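Local coordinates for protein putative phosphoglycolate phosphatase (Lactobacillus delbrueckii, PDB 2HI0) that probably hydrolyses the phosphate ester of 2-phosphoglycolate to release glycolate and phosphate, at residues Ala7-Asp12 / Glu235-Glu240; Ser24-Ala29 / His37-Glu42; Glu31-Arg36 / Leu94-Pro99; Arg213-Leu218 / Thr224-Thr229. All coordinates share one frame; numbering follows the deposited sequence. Where two conformers were deposited one is given.

Interaction 1 (Ala7-Asp12 / Glu235-Glu240); sequences AIFDMD and EAILGE. With NA (sodium ion), chain C.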
loop_
_atom_site.group_PDB
_atom_site.type_symbol
_atom_site.label_atom_id
_atom_site.label_comp_id
_atom_site.label_asym_id
_atom_site.label_seq_id
_atom_site.Cartn_x
_atom_site.Cartn_y
_atom_site.Cartn_z
ATOM N N ALA A 7 2.310 1.133 -15.841
ATOM C CA ALA A 7 2.990 1.029 -14.523
ATOM C C ALA A 7 1.904 1.253 -13.496
ATOM O O ALA A 7 1.227 2.274 -13.513
ATOM C CB ALA A 7 4.132 2.091 -14.359
ATOM N N ILE A 8 1.725 0.242 -12.654
ATOM C CA ILE A 8 0.666 0.175 -11.650
ATOM C C ILE A 8 1.363 0.258 -10.295
ATOM O O ILE A 8 2.186 -0.615 -9.962
ATOM C CB ILE A 8 -0.128 -1.125 -11.774
ATOM C CG1 ILE A 8 -0.668 -1.306 -13.180
ATOM C CG2 ILE A 8 -1.292 -1.122 -10.774
ATOM C CD1 ILE A 8 -1.289 -2.744 -13.363
ATOM N N PHE A 9 1.050 1.314 -9.535
ATOM C CA PHE A 9 1.726 1.630 -8.284
ATOM C C PHE A 9 0.816 1.362 -7.077
ATOM O O PHE A 9 -0.384 1.693 -7.068
ATOM C CB PHE A 9 2.079 3.111 -8.196
ATOM C CG PHE A 9 3.038 3.580 -9.254
ATOM C CD1 PHE A 9 2.601 3.867 -10.529
ATOM C CD2 PHE A 9 4.382 3.660 -8.982
ATOM C CE1 PHE A 9 3.486 4.294 -11.489
ATOM C CE2 PHE A 9 5.262 4.113 -9.963
ATOM C CZ PHE A 9 4.804 4.403 -11.199
ATOM N N ASP A 10 1.416 0.806 -6.047
ATOM C CA ASP A 10 0.839 0.919 -4.681
ATOM C C ASP A 10 0.972 2.395 -4.218
ATOM O O ASP A 10 1.699 3.195 -4.826
ATOM C CB ASP A 10 1.584 0.010 -3.720
ATOM C CG ASP A 10 0.893 -0.113 -2.372
ATOM O OD1 ASP A 10 -0.352 -0.027 -2.269
ATOM O OD2 ASP A 10 1.636 -0.268 -1.394
HETATM N N MSE A 11 0.215 2.795 -3.203
HETATM C CA MSE A 11 0.217 4.169 -2.711
HETATM C C MSE A 11 1.143 4.318 -1.490
HETATM O O MSE A 11 2.172 5.022 -1.588
HETATM C CB MSE A 11 -1.207 4.634 -2.389
HETATM C CG MSE A 11 -1.257 5.971 -1.741
HETATM SE SE MSE A 11 -3.012 6.731 -1.826
HETATM C CE MSE A 11 -3.082 7.535 -3.586
ATOM N N ASP A 12 0.773 3.667 -0.373
ATOM C CA ASP A 12 1.502 3.802 0.901
ATOM C C ASP A 12 2.939 3.349 0.775
ATOM O O ASP A 12 3.181 2.248 0.291
ATOM C CB ASP A 12 0.854 2.971 2.014
ATOM C CG ASP A 12 -0.458 3.494 2.459
ATOM O OD1 ASP A 12 -0.546 4.602 2.981
ATOM O OD2 ASP A 12 -1.450 2.737 2.327
ATOM N N GLU A 235 14.194 4.352 -14.585
ATOM C CA GLU A 235 15.036 3.506 -15.425
ATOM C C GLU A 235 14.552 2.051 -15.458
ATOM O O GLU A 235 14.553 1.411 -16.515
ATOM C CB GLU A 235 16.494 3.608 -14.974
ATOM C CG GLU A 235 17.052 5.015 -15.150
ATOM C CD GLU A 235 18.437 5.188 -14.561
ATOM O OE1 GLU A 235 19.076 4.160 -14.232
ATOM O OE2 GLU A 235 18.875 6.354 -14.439
ATOM N N ALA A 236 14.088 1.550 -14.306
ATOM C CA ALA A 236 13.564 0.178 -14.204
ATOM C C ALA A 236 12.297 0.028 -15.035
ATOM O O ALA A 236 12.096 -1.000 -15.729
ATOM C CB ALA A 236 13.294 -0.193 -12.776
ATOM N N ILE A 237 11.440 1.043 -15.001
ATOM C CA ILE A 237 10.173 0.963 -15.728
ATOM C C ILE A 237 10.446 1.057 -17.235
ATOM O O ILE A 237 9.777 0.383 -18.016
ATOM C CB ILE A 237 9.145 2.031 -15.240
ATOM C CG1 ILE A 237 8.673 1.725 -13.820
ATOM C CG2 ILE A 237 7.938 2.116 -16.212
ATOM C CD1 ILE A 237 8.031 2.880 -13.097
ATOM N N LEU A 238 11.431 1.871 -17.649
ATOM C CA LEU A 238 11.741 2.114 -19.069
ATOM C C LEU A 238 12.705 1.064 -19.635
ATOM O O LEU A 238 12.871 0.957 -20.845
ATOM C CB LEU A 238 12.302 3.538 -19.269
ATOM C CG LEU A 238 11.325 4.670 -18.930
ATOM C CD1 LEU A 238 12.042 6.037 -19.039
ATOM C CD2 LEU A 238 10.048 4.615 -19.779
ATOM N N GLY A 239 13.302 0.266 -18.755
ATOM C CA GLY A 239 14.308 -0.722 -19.137
ATOM C C GLY A 239 15.636 -0.127 -19.557
ATOM O O GLY A 239 16.448 -0.795 -20.226
ATOM N N GLU A 240 15.868 1.128 -19.182
ATOM C CA GLU A 240 17.134 1.786 -19.447
ATOM C C GLU A 240 18.121 1.505 -18.284
ATOM O O GLU A 240 19.354 1.633 -18.407
ATOM C CB GLU A 240 16.936 3.295 -19.733
ATOM C CG GLU A 240 16.012 4.058 -18.808
ATOM O OXT GLU A 240 17.723 1.108 -17.173
HETATM NA NA NA C . 2.468 -0.134 0.524
HETATM O O HOH W 1 2.236 -2.812 0.371
#
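Within the Rossmann-like core of this haloacid dehalogenase-type hydrolase, the C-terminal helix packs on the central sheet. Ile-237 of helix 230-238 meets Ala-7 and Phe-9 of strand 6-9. The strand lies inside the parallel sheet, between strands 128-133 and 185-189. Ala-7 and Phe-9 are two residues apart, so both side chains leave the same face of the sheet. One methyl, Ile-237 CD1, does all the touching. Ile-237 has CG1 anti to its carbonyl carbon (chi1 -68°) and an extended chi2 (162°), which together carry CD1 from the helix to the strand. Ile-237 CD1 is 4.2 Å from Ala-7 CB. Ile-237 CD1 approaches the far end of the Phe-9 ring at a slant, 4.0 Å from Phe-9 CZ. The contact is small, 93 Å², but wholly buried and purely apolar. Helix 115-124 extends it: Leu-122 touches Ile-237, and Leu-118 and Met-119 touch Phe-9.

Just past the strand's end, Asp-10 and Asp-12 fit the DxD motif of the family, whose first aspartate is usually the nucleophile. The packing therefore lies behind the probable active site. Asp-10 OD1 is salt-bridged to Lys-165, and Asp-12 OD1 to Lys-135. A sodium ion sits here, bound also by Asp-190 and a water. Backbone Asp-12 O is 2.5 Å from the sodium ion. Asp-10 OD2 is closer, at 2.1 Å from the sodium ion.

Interaction 2 (Ser24-Ala29 / His37-Glu42); sequences SALNYA and HDFTVE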
loop_
_atom_site.group_PDB
_atom_site.type_symbol
_atom_site.label_atom_id
_atom_site.label_comp_id
_atom_site.label_asym_id
_atom_site.label_seq_id
_atom_site.Cartn_x
_atom_site.Cartn_y
_atom_site.Cartn_z
ATOM N N SER A 24 -0.913 8.965 13.487
ATOM C CA SER A 24 -1.770 9.887 14.212
ATOM C C SER A 24 -3.221 9.384 14.261
ATOM O O SER A 24 -3.881 9.431 15.307
ATOM C CB SER A 24 -1.701 11.267 13.549
ATOM O OG SER A 24 -2.469 12.190 14.287
ATOM N N ALA A 25 -3.745 8.922 13.125
ATOM C CA ALA A 25 -5.120 8.457 13.037
ATOM C C ALA A 25 -5.314 7.160 13.834
ATOM O O ALA A 25 -6.330 6.979 14.509
ATOM C CB ALA A 25 -5.536 8.279 11.586
ATOM N N LEU A 26 -4.353 6.233 13.767
ATOM C CA LEU A 26 -4.434 4.981 14.534
ATOM C C LEU A 26 -4.435 5.284 16.028
ATOM O O LEU A 26 -5.227 4.725 16.778
ATOM C CB LEU A 26 -3.325 3.926 14.209
ATOM C CG LEU A 26 -3.591 2.455 14.641
ATOM C CD1 LEU A 26 -4.835 1.907 13.960
ATOM C CD2 LEU A 26 -2.336 1.635 14.291
ATOM N N ASN A 27 -3.523 6.129 16.475
ATOM C CA ASN A 27 -3.460 6.480 17.873
ATOM C C ASN A 27 -4.724 7.187 18.359
ATOM O O ASN A 27 -5.234 6.884 19.441
ATOM C CB ASN A 27 -2.227 7.325 18.200
ATOM C CG ASN A 27 -0.943 6.506 18.262
ATOM O OD1 ASN A 27 -0.955 5.333 18.634
ATOM N ND2 ASN A 27 0.171 7.128 17.876
ATOM N N TYR A 28 -5.272 8.085 17.523
ATOM C CA TYR A 28 -6.574 8.714 17.812
ATOM C C TYR A 28 -7.693 7.688 18.054
ATOM O O TYR A 28 -8.419 7.754 19.040
ATOM C CB TYR A 28 -6.971 9.688 16.702
ATOM C CG TYR A 28 -8.326 10.368 16.958
ATOM C CD1 TYR A 28 -8.404 11.546 17.696
ATOM C CD2 TYR A 28 -9.466 9.851 16.430
ATOM C CE1 TYR A 28 -9.620 12.144 17.924
ATOM C CE2 TYR A 28 -10.690 10.425 16.666
ATOM C CZ TYR A 28 -10.759 11.590 17.412
ATOM O OH TYR A 28 -11.964 12.214 17.628
ATOM N N ALA A 29 -7.833 6.746 17.107
ATOM C CA ALA A 29 -8.871 5.706 17.124
ATOM C C ALA A 29 -8.741 4.812 18.359
ATOM O O ALA A 29 -9.712 4.437 19.029
ATOM C CB ALA A 29 -8.765 4.853 15.837
ATOM N N HIS A 37 -2.212 4.127 23.105
ATOM C CA HIS A 37 -2.246 4.999 21.931
ATOM C C HIS A 37 -0.955 5.784 21.734
ATOM O O HIS A 37 -0.965 6.990 21.424
ATOM C CB HIS A 37 -3.450 5.976 22.068
ATOM C CG HIS A 37 -3.559 6.628 23.406
ATOM N ND1 HIS A 37 -4.294 6.083 24.436
ATOM C CD2 HIS A 37 -3.015 7.770 23.891
ATOM C CE1 HIS A 37 -4.191 6.870 25.499
ATOM N NE2 HIS A 37 -3.427 7.904 25.192
ATOM N N ASP A 38 0.144 5.068 21.876
ATOM C CA ASP A 38 1.480 5.630 21.700
ATOM C C ASP A 38 2.264 4.857 20.638
ATOM O O ASP A 38 3.464 4.681 20.763
ATOM C CB ASP A 38 2.222 5.570 23.031
ATOM C CG ASP A 38 2.349 4.119 23.554
ATOM O OD1 ASP A 38 1.803 3.185 22.898
ATOM O OD2 ASP A 38 2.996 3.919 24.608
ATOM N N PHE A 39 1.593 4.380 19.591
ATOM C CA PHE A 39 2.309 3.723 18.483
ATOM C C PHE A 39 3.214 4.715 17.767
ATOM O O PHE A 39 2.897 5.910 17.679
ATOM C CB PHE A 39 1.374 3.103 17.457
ATOM C CG PHE A 39 0.472 2.017 18.007
ATOM C CD1 PHE A 39 1.005 0.830 18.493
ATOM C CD2 PHE A 39 -0.906 2.155 17.964
ATOM C CE1 PHE A 39 0.186 -0.208 18.939
ATOM C CE2 PHE A 39 -1.746 1.139 18.404
ATOM C CZ PHE A 39 -1.181 -0.063 18.903
ATOM N N THR A 40 4.338 4.190 17.281
ATOM C CA THR A 40 5.327 4.958 16.549
ATOM C C THR A 40 5.093 4.756 15.055
ATOM O O THR A 40 4.390 3.829 14.633
ATOM C CB THR A 40 6.770 4.456 16.876
ATOM O OG1 THR A 40 6.870 3.092 16.467
ATOM C CG2 THR A 40 7.093 4.539 18.415
ATOM N N VAL A 41 5.703 5.616 14.241
ATOM C CA VAL A 41 5.716 5.411 12.782
ATOM C C VAL A 41 6.297 4.049 12.400
ATOM O O VAL A 41 5.811 3.413 11.459
ATOM C CB VAL A 41 6.478 6.520 12.031
ATOM C CG1 VAL A 41 6.856 6.067 10.637
ATOM C CG2 VAL A 41 5.690 7.823 12.048
ATOM N N GLU A 42 7.304 3.581 13.133
ATOM C CA GLU A 42 7.877 2.270 12.833
ATOM C C GLU A 42 6.868 1.146 13.118
ATOM O O GLU A 42 6.851 0.131 12.415
ATOM C CB GLU A 42 9.188 2.002 13.603
ATOM C CG GLU A 42 10.411 2.807 13.132
ATOM C CD GLU A 42 10.708 2.732 11.618
ATOM O OE1 GLU A 42 11.219 1.684 11.166
ATOM O OE2 GLU A 42 10.453 3.730 10.881
#
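Asn-27 has CG anti to its carbonyl carbon (chi1 -76°), and this swings its amide off helix 19-32 onto the backbone of Phe-39. Phe-39 has the same kind of first torsion (chi1 -61°), and its ring turns back toward the helix. The amide uses both ends on one residue. Phe-39 N donates to Asn-27 OD1 at 2.9 Å, in a bent bond tilted somewhat from the carbonyl plane. Asn-27 ND2 donates to Phe-39 O at 3.0 Å. That bond is nearly straight, 170°, and its acceptor lies in the amide plane. The pair fixes the rotation of the amide. It also satisfies the N-H and C=O of the residue before the N-cap.

Asn-27 OD1 also lies 3.2 Å from Phe-39 CD2. A leucine in place of Asn-27 would probably leave Phe-39 N and O without their mates and let the 37-40 loop shift. The apolar part is Leu-26 CD2 against Phe-39 CD2, 4.0 Å apart, with the two side chains crossing at a slant. His-37 CB rests 3.3 Å from Asn-27 O, while its ND1 bonds to His-35 O.

Thr-40, the next residue after Phe-39, is the N-cap of helix 41-47. Around the contact, the Phe-39 ring meets Phe-30 and Phe-47 edge-to-face and touches Ala-59 and Tyr-62. Leu-26 lies on Val-56 of helix 52-63 and Ile-44 of helix 41-47, inside the helical cap.

Interaction 3 (Glu31-Arg36 / Leu94-Pro99); sequences EQTGHR and LEVFKP. With EDO (1,2-ethanediol), chain H.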
loop_
_atom_site.group_PDB
_atom_site.type_symbol
_atom_site.label_atom_id
_atom_site.label_comp_id
_atom_site.label_asym_id
_atom_site.label_seq_id
_atom_site.Cartn_x
_atom_site.Cartn_y
_atom_site.Cartn_z
ATOM N N GLU A 31 -7.109 5.569 21.174
ATOM C CA GLU A 31 -7.413 6.345 22.378
ATOM C C GLU A 31 -8.940 6.482 22.583
ATOM O O GLU A 31 -9.445 6.328 23.713
ATOM C CB GLU A 31 -6.788 7.741 22.254
ATOM C CG GLU A 31 -7.061 8.646 23.449
ATOM C CD GLU A 31 -6.321 9.971 23.405
ATOM O OE1 GLU A 31 -6.408 10.706 22.393
ATOM O OE2 GLU A 31 -5.703 10.276 24.456
ATOM N N GLN A 32 -9.657 6.804 21.493
ATOM C CA GLN A 32 -11.103 6.931 21.557
ATOM C C GLN A 32 -11.851 5.668 22.007
ATOM O O GLN A 32 -12.973 5.742 22.480
ATOM C CB GLN A 32 -11.711 7.400 20.227
ATOM C CG GLN A 32 -11.400 8.828 19.910
ATOM C CD GLN A 32 -12.061 9.787 20.854
ATOM O OE1 GLN A 32 -13.278 9.699 21.075
ATOM N NE2 GLN A 32 -11.284 10.720 21.427
ATOM N N THR A 33 -11.235 4.515 21.801
ATOM C CA THR A 33 -11.826 3.229 22.136
ATOM C C THR A 33 -11.178 2.561 23.373
ATOM O O THR A 33 -11.442 1.394 23.677
ATOM C CB THR A 33 -11.823 2.317 20.914
ATOM O OG1 THR A 33 -10.486 2.177 20.411
ATOM C CG2 THR A 33 -12.740 2.838 19.822
ATOM N N GLY A 34 -10.401 3.332 24.129
ATOM C CA GLY A 34 -9.901 2.870 25.415
ATOM C C GLY A 34 -8.614 2.068 25.397
ATOM O O GLY A 34 -8.265 1.439 26.418
ATOM N N HIS A 35 -7.872 2.117 24.294
ATOM C CA HIS A 35 -6.655 1.319 24.123
ATOM C C HIS A 35 -5.418 2.187 24.324
ATOM O O HIS A 35 -5.537 3.399 24.404
ATOM C CB HIS A 35 -6.604 0.698 22.744
ATOM C CG HIS A 35 -7.618 -0.374 22.560
ATOM N ND1 HIS A 35 -7.398 -1.664 22.986
ATOM C CD2 HIS A 35 -8.884 -0.341 22.084
ATOM C CE1 HIS A 35 -8.466 -2.398 22.735
ATOM N NE2 HIS A 35 -9.394 -1.619 22.206
ATOM N N ARG A 36 -4.251 1.555 24.471
ATOM C CA ARG A 36 -2.933 2.198 24.410
ATOM C C ARG A 36 -2.872 2.979 23.112
ATOM O O ARG A 36 -3.390 2.507 22.095
ATOM C CB ARG A 36 -1.799 1.127 24.451
ATOM C CG ARG A 36 -0.858 1.037 23.228
ATOM C CD ARG A 36 0.171 -0.090 23.359
ATOM N NE ARG A 36 1.476 0.291 22.801
ATOM C CZ ARG A 36 2.526 -0.521 22.662
ATOM N NH1 ARG A 36 2.470 -1.797 22.992
ATOM N NH2 ARG A 36 3.657 -0.045 22.157
ATOM N N LEU A 94 -12.251 0.358 13.972
ATOM C CA LEU A 94 -12.350 0.844 12.574
ATOM C C LEU A 94 -13.457 1.863 12.396
ATOM O O LEU A 94 -13.396 2.758 11.529
ATOM C CB LEU A 94 -12.545 -0.322 11.621
ATOM C CG LEU A 94 -11.294 -1.157 11.328
ATOM C CD1 LEU A 94 -11.654 -2.355 10.463
ATOM C CD2 LEU A 94 -10.280 -0.304 10.602
ATOM N N GLU A 95 -14.513 1.748 13.209
ATOM C CA GLU A 95 -15.627 2.683 13.137
ATOM C C GLU A 95 -15.158 4.143 13.365
ATOM O O GLU A 95 -15.712 5.087 12.780
ATOM C CB GLU A 95 -16.659 2.297 14.192
ATOM C CG GLU A 95 -17.899 3.173 14.172
ATOM C CD GLU A 95 -18.960 2.754 15.188
ATOM O OE1 GLU A 95 -18.637 2.038 16.164
ATOM O OE2 GLU A 95 -20.121 3.177 15.014
ATOM N N VAL A 96 -14.157 4.306 14.216
ATOM C CA VAL A 96 -13.516 5.593 14.462
ATOM C C VAL A 96 -12.405 5.853 13.457
ATOM O O VAL A 96 -12.337 6.911 12.868
ATOM C CB VAL A 96 -12.935 5.667 15.908
ATOM C CG1 VAL A 96 -12.243 7.035 16.172
ATOM C CG2 VAL A 96 -14.067 5.323 16.936
ATOM N N PHE A 97 -11.534 4.869 13.259
ATOM C CA PHE A 97 -10.358 5.069 12.400
ATOM C C PHE A 97 -10.663 5.449 10.929
ATOM O O PHE A 97 -10.013 6.360 10.352
ATOM C CB PHE A 97 -9.511 3.812 12.380
ATOM C CG PHE A 97 -8.299 3.919 11.485
ATOM C CD1 PHE A 97 -7.143 4.579 11.912
ATOM C CD2 PHE A 97 -8.318 3.363 10.235
ATOM C CE1 PHE A 97 -6.052 4.693 11.062
ATOM C CE2 PHE A 97 -7.234 3.505 9.388
ATOM C CZ PHE A 97 -6.093 4.154 9.805
ATOM N N LYS A 98 -11.595 4.726 10.300
ATOM C CA LYS A 98 -11.809 4.939 8.861
ATOM C C LYS A 98 -12.221 6.383 8.526
ATOM O O LYS A 98 -11.585 7.059 7.733
ATOM C CB LYS A 98 -12.788 3.902 8.312
ATOM C CG LYS A 98 -12.162 2.516 8.291
ATOM C CD LYS A 98 -12.961 1.487 7.476
ATOM C CE LYS A 98 -13.348 2.004 6.080
ATOM N NZ LYS A 98 -13.727 0.893 5.150
ATOM N N PRO A 99 -13.262 6.890 9.159
ATOM C CA PRO A 99 -13.640 8.278 8.871
ATOM C C PRO A 99 -12.616 9.304 9.356
ATOM O O PRO A 99 -12.330 10.302 8.653
ATOM C CB PRO A 99 -14.960 8.458 9.612
ATOM C CG PRO A 99 -14.995 7.366 10.604
ATOM C CD PRO A 99 -14.198 6.230 10.092
HETATM C C1 EDO H . -3.849 9.926 20.658
HETATM O O1 EDO H . -4.417 11.222 20.732
HETATM C C2 EDO H . -2.337 10.093 20.793
HETATM O O2 EDO H . -1.929 10.560 22.087
#
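Beside the packing of Thr-33 on Val-96, the His-35 ring has Thr-33 OG1 at its edge, in the ring plane. Its two nitrogens point elsewhere: ND1 bonds to Glu-63 and NE2 to Glu-89. These bonds tie the turn to helices 52-63 and 87-103. The other flat group, the amide of Gln-32, leads away from the helix opposite.

The contact itself is aliphatic. Val-96 spreads its two methyls over the end of helix 19-32. Val-96 CG1 meets Gln-32 CB at 4.1 Å, and Val-96 CG2 meets Thr-33 CG2 at 4.0 Å. Gln-32 is bent at chi2 (-67°), so only the root of its side chain lies on the valine and the polar end is carried off. Thr-33 has CG2 anti to its carbonyl carbon, which puts the methyl toward Val-96. The other branch, OG1, is turned back to Ala-29 O in the last turns of helix 19-32. Away from Val-96, Glu-31 OE1 accepts a 2.6 Å hydrogen bond from O1 of a 1,2-ethanediol molecule, probably from the crystallisation liquor.

Gly-34 has positive phi and is the C-prime residue of a Schellman motif. Gly-34 N bonds to Glu-31 O, and His-35 N to Phe-30 O. The arrangement is that of a Schellman-terminated helix packed on a neighbouring helix in the helical cap.

Interaction 4 (Arg213-Leu218 / Thr224-Thr229); sequences RSVPFL and TVIVDT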
loop_
_atom_site.group_PDB
_atom_site.type_symbol
_atom_site.label_atom_id
_atom_site.label_comp_id
_atom_site.label_asym_id
_atom_site.label_seq_id
_atom_site.Cartn_x
_atom_site.Cartn_y
_atom_site.Cartn_z
ATOM N N ARG A 213 8.770 -1.781 4.278
ATOM C CA ARG A 213 9.595 -2.976 4.540
ATOM C C ARG A 213 11.050 -2.695 4.194
ATOM O O ARG A 213 11.382 -1.906 3.279
ATOM C CB ARG A 213 9.102 -4.152 3.714
ATOM C CG ARG A 213 7.664 -4.617 3.950
ATOM C CD ARG A 213 7.392 -4.998 5.392
ATOM N NE ARG A 213 6.222 -5.843 5.585
ATOM C CZ ARG A 213 5.751 -6.214 6.786
ATOM N NH1 ARG A 213 6.312 -5.761 7.914
ATOM N NH2 ARG A 213 4.709 -7.055 6.857
ATOM N N SER A 214 11.923 -3.387 4.902
ATOM C CA SER A 214 13.358 -3.306 4.738
ATOM C C SER A 214 13.830 -4.115 3.518
ATOM O O SER A 214 13.139 -5.010 3.016
ATOM C CB SER A 214 14.058 -3.860 5.978
ATOM O OG SER A 214 14.026 -5.284 5.991
ATOM N N VAL A 215 15.046 -3.826 3.080
ATOM C CA VAL A 215 15.623 -4.550 1.963
ATOM C C VAL A 215 15.816 -6.034 2.308
ATOM O O VAL A 215 15.440 -6.888 1.508
ATOM C CB VAL A 215 16.922 -3.858 1.462
ATOM C CG1 VAL A 215 17.717 -4.776 0.510
ATOM C CG2 VAL A 215 16.546 -2.539 0.793
ATOM N N PRO A 216 16.395 -6.354 3.484
ATOM C CA PRO A 216 16.487 -7.790 3.791
ATOM C C PRO A 216 15.136 -8.516 3.847
ATOM O O PRO A 216 15.019 -9.669 3.431
ATOM C CB PRO A 216 17.148 -7.819 5.161
ATOM C CG PRO A 216 17.798 -6.506 5.316
ATOM C CD PRO A 216 17.034 -5.529 4.521
ATOM N N PHE A 217 14.108 -7.822 4.322
ATOM C CA PHE A 217 12.740 -8.379 4.295
ATOM C C PHE A 217 12.268 -8.596 2.865
ATOM O O PHE A 217 11.773 -9.658 2.518
ATOM C CB PHE A 217 11.800 -7.472 5.056
ATOM C CG PHE A 217 10.389 -7.980 5.131
ATOM C CD1 PHE A 217 9.541 -7.823 4.061
ATOM C CD2 PHE A 217 9.936 -8.644 6.270
ATOM C CE1 PHE A 217 8.241 -8.275 4.133
ATOM C CE2 PHE A 217 8.639 -9.120 6.358
ATOM C CZ PHE A 217 7.791 -8.938 5.265
ATOM N N LEU A 218 12.416 -7.584 2.018
ATOM C CA LEU A 218 11.954 -7.724 0.656
ATOM C C LEU A 218 12.645 -8.848 -0.085
ATOM O O LEU A 218 12.034 -9.579 -0.861
ATOM C CB LEU A 218 12.097 -6.398 -0.096
ATOM C CG LEU A 218 11.164 -5.274 0.395
ATOM C CD1 LEU A 218 11.603 -3.909 -0.152
ATOM C CD2 LEU A 218 9.730 -5.552 0.015
ATOM N N THR A 224 12.866 -9.142 -6.699
ATOM C CA THR A 224 14.013 -9.377 -7.575
ATOM C C THR A 224 14.681 -8.117 -8.104
ATOM O O THR A 224 15.875 -8.156 -8.379
ATOM C CB THR A 224 13.650 -10.283 -8.772
ATOM O OG1 THR A 224 12.598 -9.681 -9.535
ATOM C CG2 THR A 224 13.216 -11.659 -8.282
ATOM N N VAL A 225 13.916 -7.059 -8.328
ATOM C CA VAL A 225 14.437 -5.732 -8.672
ATOM C C VAL A 225 14.047 -4.791 -7.531
ATOM O O VAL A 225 12.873 -4.631 -7.221
ATOM C CB VAL A 225 13.863 -5.207 -9.990
ATOM C CG1 VAL A 225 14.355 -3.796 -10.222
ATOM C CG2 VAL A 225 14.286 -6.123 -11.158
ATOM N N ILE A 226 15.054 -4.216 -6.871
ATOM C CA ILE A 226 14.806 -3.297 -5.762
ATOM C C ILE A 226 15.529 -2.006 -6.081
ATOM O O ILE A 226 16.731 -2.025 -6.363
ATOM C CB ILE A 226 15.244 -3.846 -4.367
ATOM C CG1 ILE A 226 14.569 -5.189 -4.046
ATOM C CG2 ILE A 226 14.899 -2.842 -3.251
ATOM C CD1 ILE A 226 15.162 -5.887 -2.795
ATOM N N VAL A 227 14.813 -0.890 -6.067
ATOM C CA VAL A 227 15.396 0.400 -6.438
ATOM C C VAL A 227 15.357 1.313 -5.218
ATOM O O VAL A 227 14.491 1.159 -4.348
ATOM C CB VAL A 227 14.641 1.007 -7.660
ATOM C CG1 VAL A 227 14.747 0.120 -8.914
ATOM C CG2 VAL A 227 13.160 1.257 -7.337
ATOM N N ASP A 228 16.258 2.295 -5.169
ATOM C CA ASP A 228 16.267 3.224 -4.019
ATOM C C ASP A 228 16.171 4.718 -4.353
ATOM O O ASP A 228 16.245 5.555 -3.466
ATOM C CB ASP A 228 17.463 2.943 -3.096
ATOM C CG ASP A 228 18.785 3.181 -3.747
ATOM O OD1 ASP A 228 18.841 3.650 -4.903
ATOM O OD2 ASP A 228 19.793 2.883 -3.059
ATOM N N THR A 229 15.994 5.061 -5.622
ATOM C CA THR A 229 15.580 6.414 -5.966
ATOM C C THR A 229 14.492 6.396 -7.013
ATOM O O THR A 229 14.377 5.422 -7.755
ATOM C CB THR A 229 16.756 7.256 -6.505
ATOM O OG1 THR A 229 17.113 6.775 -7.797
ATOM C CG2 THR A 229 17.962 7.158 -5.598
#
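The apolar contacts all run through Ile-226 CD1. Ile-226 CD1 lies 4.1 Å from Leu-218 CB and 4.3 Å from Val-215 CG1. With chi1 at -57° and chi2 at 170°, the Ile-226 chain is stretched out, and its terminal methyl reaches across to the helix. Val-215 and Leu-218 are three residues apart and lie on neighbouring turns of the helix. The methyl sits against both. Leu-218 also touches Ala-223, and Ile-226 touches Ala-207.

The contact closes a beta-alpha-beta crossover: strand 204-208, helix 215-220, strand 226-227. Strand 226-227 is the outermost strand at its end of the parallel sheet. Its Val-227 bonds through the backbone to Ala-207 of strand 204-208 and to Asn-209 just after it.

The hydrogen bonds lie within the helix start. Ser-214 is the N-cap: Ser-214 OG accepts from Phe-217 N at 3.0 Å, with an angle of 158°. Leu-218 N bonds to Ser-214 O at 2.9 Å.

A flat-group contact also lies within 213-218. Phe-217 CZ sits over one face of the Arg-213 guanidinium, 3.4 Å above its plane and off toward the rim. Arg-213 NE forms a salt bridge with Glu-192.

In the fold
Interaction 1 is the fully buried contact, interactions 2 and 4 are partly buried, and interaction 3 lies at the surface. Interactions 1 and 4 belong to the core domain and reach the same parallel sheet. They touch through Ala-236 CB and Val-227 CG1, 4.1 Å apart, and strand 226-227 leads directly into helix 230-238. Interactions 2 and 3 belong to the cap and share helix 19-32. They meet closely where Phe-97 packs on the backbone at Ala-25 and Leu-26 and on Ala-29 CB. Only interaction 2 is joined by hydrogen bonds between its segments; the other three rest on apolar packing. The centres of interactions 1 and 3 are about 35 Å apart, on opposite sides of the chain's centre.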